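Local coordinates for CRP-like protein Clp (Xanthomonas campestris pv. campestris, PDB 3IWZ) that acts as a dimeric global transcription regulator, switching virulence genes on or off in the diffusible signal factor pathway, with DNA binding apparently abolished by c-di-GMP, at residues I27-A32 with S127-R132; G78-G83 with S142-D147. All blocks are in the same frame, centred on the assembly; numbering follows the deposited sequence.

Contact 1 of 2, residues I27-A32 with S127-R132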
loop_
_atom_site.group_PDB
_atom_site.type_symbol
_atom_site.label_atom_id
_atom_site.label_comp_id
_atom_site.label_asym_id
_atom_site.label_seq_id
_atom_site.Cartn_x
_atom_site.Cartn_y
_atom_site.Cartn_z
ATOM N N ILE D 27 25.644 0.048 -1.526
ATOM C CA ILE D 27 25.167 -0.826 -0.462
ATOM C C ILE D 27 26.183 -1.034 0.653
ATOM O O ILE D 27 25.839 -0.939 1.830
ATOM C CB ILE D 27 24.736 -2.213 -1.021
ATOM C CG1 ILE D 27 23.387 -2.076 -1.734
ATOM C CG2 ILE D 27 24.665 -3.244 0.108
ATOM C CD1 ILE D 27 22.731 -3.396 -2.089
ATOM N N GLU D 28 27.425 -1.326 0.281
ATOM C CA GLU D 28 28.475 -1.546 1.272
ATOM C C GLU D 28 28.746 -0.309 2.112
ATOM O O GLU D 28 28.891 -0.407 3.328
ATOM C CB GLU D 28 29.766 -2.011 0.596
ATOM C CG GLU D 28 29.606 -3.343 -0.108
ATOM C CD GLU D 28 28.870 -4.361 0.749
ATOM O OE1 GLU D 28 28.018 -5.098 0.199
ATOM O OE2 GLU D 28 29.145 -4.421 1.967
ATOM N N ARG D 29 28.824 0.855 1.475
ATOM C CA ARG D 29 29.071 2.077 2.228
ATOM C C ARG D 29 27.911 2.308 3.176
ATOM O O ARG D 29 28.096 2.768 4.296
ATOM C CB ARG D 29 29.219 3.273 1.295
ATOM C CG ARG D 29 30.494 3.261 0.490
ATOM C CD ARG D 29 30.739 4.618 -0.140
ATOM N NE ARG D 29 29.794 4.901 -1.210
ATOM C CZ ARG D 29 29.758 4.234 -2.356
ATOM N NH1 ARG D 29 28.869 4.547 -3.287
ATOM N NH2 ARG D 29 30.616 3.250 -2.571
ATOM N N PHE D 30 26.709 1.982 2.720
ATOM C CA PHE D 30 25.531 2.154 3.550
ATOM C C PHE D 30 25.621 1.251 4.775
ATOM O O PHE D 30 25.242 1.652 5.874
ATOM C CB PHE D 30 24.264 1.821 2.764
ATOM C CG PHE D 30 23.057 1.664 3.628
ATOM C CD1 PHE D 30 22.480 2.764 4.245
ATOM C CD2 PHE D 30 22.523 0.405 3.870
ATOM C CE1 PHE D 30 21.387 2.620 5.100
ATOM C CE2 PHE D 30 21.426 0.245 4.727
ATOM C CZ PHE D 30 20.857 1.357 5.342
ATOM N N LEU D 31 26.124 0.034 4.583
ATOM C CA LEU D 31 26.254 -0.924 5.673
ATOM C C LEU D 31 27.419 -0.593 6.605
ATOM O O LEU D 31 27.408 -0.955 7.781
ATOM C CB LEU D 31 26.429 -2.339 5.116
ATOM C CG LEU D 31 25.302 -2.903 4.244
ATOM C CD1 LEU D 31 25.631 -4.342 3.873
ATOM C CD2 LEU D 31 23.975 -2.831 4.993
ATOM N N ALA D 32 28.420 0.105 6.078
ATOM C CA ALA D 32 29.584 0.475 6.874
ATOM C C ALA D 32 29.184 1.224 8.146
ATOM O O ALA D 32 29.928 1.225 9.124
ATOM C CB ALA D 32 30.551 1.331 6.039
ATOM N N SER D 127 25.767 11.680 1.139
ATOM C CA SER D 127 25.020 12.590 0.272
ATOM C C SER D 127 24.959 12.114 -1.188
ATOM O O SER D 127 23.903 12.179 -1.822
ATOM C CB SER D 127 25.640 13.994 0.349
ATOM O OG SER D 127 24.816 14.969 -0.269
ATOM N N PRO D 128 26.088 11.633 -1.742
ATOM C CA PRO D 128 26.113 11.158 -3.134
ATOM C C PRO D 128 25.317 9.867 -3.341
ATOM O O PRO D 128 24.906 9.542 -4.456
ATOM C CB PRO D 128 27.604 10.950 -3.405
ATOM C CG PRO D 128 28.273 11.910 -2.446
ATOM C CD PRO D 128 27.456 11.709 -1.198
ATOM N N ASP D 129 25.118 9.129 -2.257
ATOM C CA ASP D 129 24.377 7.878 -2.305
ATOM C C ASP D 129 22.879 8.112 -2.061
ATOM O O ASP D 129 22.052 7.269 -2.394
ATOM C CB ASP D 129 24.945 6.916 -1.256
ATOM C CG ASP D 129 26.405 6.552 -1.519
ATOM O OD1 ASP D 129 27.115 6.177 -0.559
ATOM O OD2 ASP D 129 26.841 6.631 -2.686
ATOM N N ALA D 130 22.542 9.267 -1.490
ATOM C CA ALA D 130 21.155 9.614 -1.186
ATOM C C ALA D 130 20.208 9.357 -2.354
ATOM O O ALA D 130 19.197 8.679 -2.198
ATOM C CB ALA D 130 21.069 11.076 -0.751
ATOM N N PRO D 131 20.523 9.892 -3.545
ATOM C CA PRO D 131 19.649 9.673 -4.704
ATOM C C PRO D 131 19.338 8.195 -4.956
ATOM O O PRO D 131 18.172 7.821 -5.101
ATOM C CB PRO D 131 20.435 10.304 -5.850
ATOM C CG PRO D 131 21.144 11.429 -5.167
ATOM C CD PRO D 131 21.645 10.775 -3.899
ATOM N N ARG D 132 20.374 7.361 -5.014
ATOM C CA ARG D 132 20.176 5.927 -5.252
ATOM C C ARG D 132 19.458 5.228 -4.107
ATOM O O ARG D 132 18.701 4.288 -4.329
ATOM C CB ARG D 132 21.505 5.208 -5.488
ATOM C CG ARG D 132 21.937 5.126 -6.938
ATOM C CD ARG D 132 23.236 4.347 -7.051
ATOM N NE ARG D 132 24.322 4.989 -6.308
ATOM C CZ ARG D 132 24.997 6.054 -6.736
ATOM N NH1 ARG D 132 24.702 6.602 -7.910
ATOM N NH2 ARG D 132 25.969 6.572 -5.990
#

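Contact 2 of 2, residues G78-G83 with S142-D147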
loop_
_atom_site.group_PDB
_atom_site.type_symbol
_atom_site.label_atom_id
_atom_site.label_comp_id
_atom_site.label_asym_id
_atom_site.label_seq_id
_atom_site.Cartn_x
_atom_site.Cartn_y
_atom_site.Cartn_z
ATOM N N GLY D 78 2.932 -9.222 3.071
ATOM C CA GLY D 78 3.993 -9.631 2.171
ATOM C C GLY D 78 5.235 -10.234 2.810
ATOM O O GLY D 78 5.466 -10.112 4.017
ATOM N N TYR D 79 6.027 -10.906 1.982
ATOM C CA TYR D 79 7.271 -11.517 2.421
ATOM C C TYR D 79 8.361 -10.730 1.732
ATOM O O TYR D 79 8.148 -10.186 0.648
ATOM C CB TYR D 79 7.357 -12.984 1.991
ATOM C CG TYR D 79 6.251 -13.858 2.534
ATOM C CD1 TYR D 79 5.795 -13.710 3.845
ATOM C CD2 TYR D 79 5.691 -14.870 1.750
ATOM C CE1 TYR D 79 4.813 -14.550 4.364
ATOM C CE2 TYR D 79 4.710 -15.720 2.264
ATOM C CZ TYR D 79 4.279 -15.553 3.569
ATOM O OH TYR D 79 3.323 -16.399 4.072
ATOM N N PHE D 80 9.530 -10.662 2.350
ATOM C CA PHE D 80 10.618 -9.908 1.766
ATOM C C PHE D 80 11.960 -10.574 2.028
ATOM O O PHE D 80 12.206 -11.088 3.117
ATOM C CB PHE D 80 10.592 -8.493 2.335
ATOM C CG PHE D 80 9.266 -7.807 2.169
ATOM C CD1 PHE D 80 8.951 -7.156 0.984
ATOM C CD2 PHE D 80 8.321 -7.831 3.195
ATOM C CE1 PHE D 80 7.726 -6.537 0.817
ATOM C CE2 PHE D 80 7.091 -7.214 3.039
ATOM C CZ PHE D 80 6.789 -6.564 1.846
ATOM N N GLY D 81 12.824 -10.563 1.021
ATOM C CA GLY D 81 14.128 -11.179 1.168
ATOM C C GLY D 81 15.283 -10.194 1.118
ATOM O O GLY D 81 15.121 -8.980 1.318
ATOM N N SER D 82 16.461 -10.742 0.847
ATOM C CA SER D 82 17.690 -9.977 0.755
ATOM C C SER D 82 17.512 -8.723 -0.097
ATOM O O SER D 82 16.879 -8.763 -1.149
ATOM C CB SER D 82 18.791 -10.857 0.157
ATOM O OG SER D 82 18.812 -12.122 0.794
ATOM N N GLY D 83 18.079 -7.618 0.378
ATOM C CA GLY D 83 17.997 -6.358 -0.338
ATOM C C GLY D 83 16.839 -5.453 0.048
ATOM O O GLY D 83 16.806 -4.288 -0.340
ATOM N N SER D 142 6.807 1.243 -3.980
ATOM C CA SER D 142 5.887 1.099 -5.103
ATOM C C SER D 142 5.402 -0.329 -5.316
ATOM O O SER D 142 4.236 -0.548 -5.651
ATOM C CB SER D 142 6.522 1.627 -6.385
ATOM O OG SER D 142 6.667 3.033 -6.331
ATOM N N LYS D 143 6.274 -1.309 -5.110
ATOM C CA LYS D 143 5.854 -2.702 -5.297
ATOM C C LYS D 143 4.858 -3.131 -4.227
ATOM O O LYS D 143 3.884 -3.825 -4.515
ATOM C CB LYS D 143 7.062 -3.646 -5.286
ATOM C CG LYS D 143 7.963 -3.509 -6.493
ATOM C CD LYS D 143 9.236 -4.336 -6.337
ATOM C CE LYS D 143 10.080 -3.817 -5.174
ATOM N NZ LYS D 143 11.346 -4.589 -5.034
ATOM N N ARG D 144 5.102 -2.710 -2.992
ATOM C CA ARG D 144 4.222 -3.058 -1.875
ATOM C C ARG D 144 2.869 -2.390 -2.002
ATOM O O ARG D 144 1.841 -2.982 -1.663
ATOM C CB ARG D 144 4.868 -2.666 -0.551
ATOM C CG ARG D 144 6.143 -3.438 -0.263
ATOM C CD ARG D 144 6.935 -2.833 0.885
ATOM N NE ARG D 144 8.363 -3.066 0.681
ATOM C CZ ARG D 144 9.321 -2.764 1.551
ATOM N NH1 ARG D 144 10.585 -3.025 1.241
ATOM N NH2 ARG D 144 9.023 -2.214 2.728
ATOM N N LEU D 145 2.879 -1.152 -2.486
ATOM C CA LEU D 145 1.649 -0.403 -2.683
ATOM C C LEU D 145 0.820 -1.144 -3.724
ATOM O O LEU D 145 -0.375 -1.382 -3.529
ATOM C CB LEU D 145 1.943 1.028 -3.190
ATOM C CG LEU D 145 0.692 1.868 -3.509
ATOM C CD1 LEU D 145 -0.249 1.822 -2.307
ATOM C CD2 LEU D 145 1.072 3.338 -3.852
ATOM N N LEU D 146 1.461 -1.506 -4.832
ATOM C CA LEU D 146 0.769 -2.211 -5.897
ATOM C C LEU D 146 0.230 -3.537 -5.348
ATOM O O LEU D 146 -0.935 -3.870 -5.559
ATOM C CB LEU D 146 1.720 -2.453 -7.086
ATOM C CG LEU D 146 1.232 -3.348 -8.235
ATOM C CD1 LEU D 146 -0.014 -2.746 -8.878
ATOM C CD2 LEU D 146 2.344 -3.504 -9.264
ATOM N N ASP D 147 1.074 -4.268 -4.618
ATOM C CA ASP D 147 0.666 -5.552 -4.037
ATOM C C ASP D 147 -0.468 -5.426 -3.015
ATOM O O ASP D 147 -1.401 -6.234 -3.017
ATOM C CB ASP D 147 1.853 -6.259 -3.364
ATOM C CG ASP D 147 2.838 -6.827 -4.367
ATOM O OD1 ASP D 147 2.462 -6.956 -5.551
ATOM O OD2 ASP D 147 3.983 -7.154 -3.968
#

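Contact 1 of 2, residues I27-A32 with S127-R132
D129 OD2 is shared by two arginines, R29 reaching over from helix 24-32 and R132 from the next turn of its own segment. The straighter of the two R29 bonds runs from NH1 to D129 OD2, 3.0 Å, with an N-H...O angle of 174°, and the oxygen sits in the guanidinium plane. D129 OD2 receives this hydrogen on its syn side but out of the carboxylate plane. The second branch of the grip runs from R29 NE to D129 OD1, 3.0 Å away, where the syn lone pair is used and the bond is more bent. Together they make a side-on, two-nitrogen salt bridge in which each carboxylate oxygen takes one N-H. The two planes are 44° apart, so the pair is twisted rather than coplanar. The bend at chi3 (-70°) folds NE back to the acid, and a similar turn about CD-NE brings NH1 round to OD2.

R132 NH2 adds only a weak bond to D129 OD2, at 3.4 Å, and its NE is hydrogen-bonded to T26 OG1 on the helix that carries R29. The guanidinium groups approach to 4.5 Å between R29 NH1 and R132 NH2; the carboxylate they share probably offsets that proximity. R29, through D129, and R132, through T26, join helix 24-32 to the region where helix 130-157 starts, and F30 packs on Y57 and I113 of the sheet behind. This is a salt-bridge network joining the N-terminal helix of a CRP-type cyclic nucleotide-binding domain to the beginning of its long dimer helix.

Contact 2 of 2, residues G78-G83 with S142-D147
F80 and R144 share the same first-torsion setting, with CG anti to the carbonyl carbon (chi1 -54° in F80), and from strand and helix this sends the ring and the arginine chain toward each other. R144 then extends through CG and CD before bending at chi3, so that its CG, CD and NE pass by one end of the phenyl ring. The evidence for the touching end is in the distances: F80 CE1 lies 3.5 Å from R144 NE. The same F80 CE1 is 3.6 Å from R144 CG, with F80 CZ close to that methylene as well. Contact is thus shared between the aliphatic part of the arginine and its first guanidinium nitrogen.

The charged group is displaced from the middle of the ring. R144 CZ stands 4.6 Å from the F80 ring centroid and 28° off the ring normal, an off-centre cation-pi interaction. Ring and guanidinium planes are 49° apart, which excludes a parallel stack. No hydrogen bond crosses between the two segments, and the polar end of R144 is engaged beyond them: NH1 makes a salt bridge with E84 OE1 and a hydrogen bond with F85 O. These partners probably fix the rotation of the guanidinium beside the ring.

On the strand side, backbone bonds from G78 to I65 and from F80 to V63 hold 74-80 against 63-68, while the F80 ring also touches V63 and I65. The phenyl group consequently bridges the edge strand of the beta-roll and helix 130-157. Chemically, R144 serves two environments at once: its methylenes and NE give the aromatic surface nonpolar and cation-pi contact, whereas E84 probably balances its positive charge.

How the contacts relate
Contact 1 and contact 2 both use helix 130-157, the first at its start and the second about midway along it. Their centres are 21 Å apart and their nearest atoms about 6 Å, without touching. Along the chain the order is 27-32, 78-83, 127-132, 142-147, so the two connections cross. Contact 1 joins the helix to the N-terminal helix 24-32, whereas contact 2 joins it to strand 74-80, at the edge of a four-stranded antiparallel sheet. The same helix packs against the second subunit near both sites, through P131, and then through S142, K143, L145 and L146. The nucleotide-binding domain thus meets the dimer helix at two points, its start and its middle.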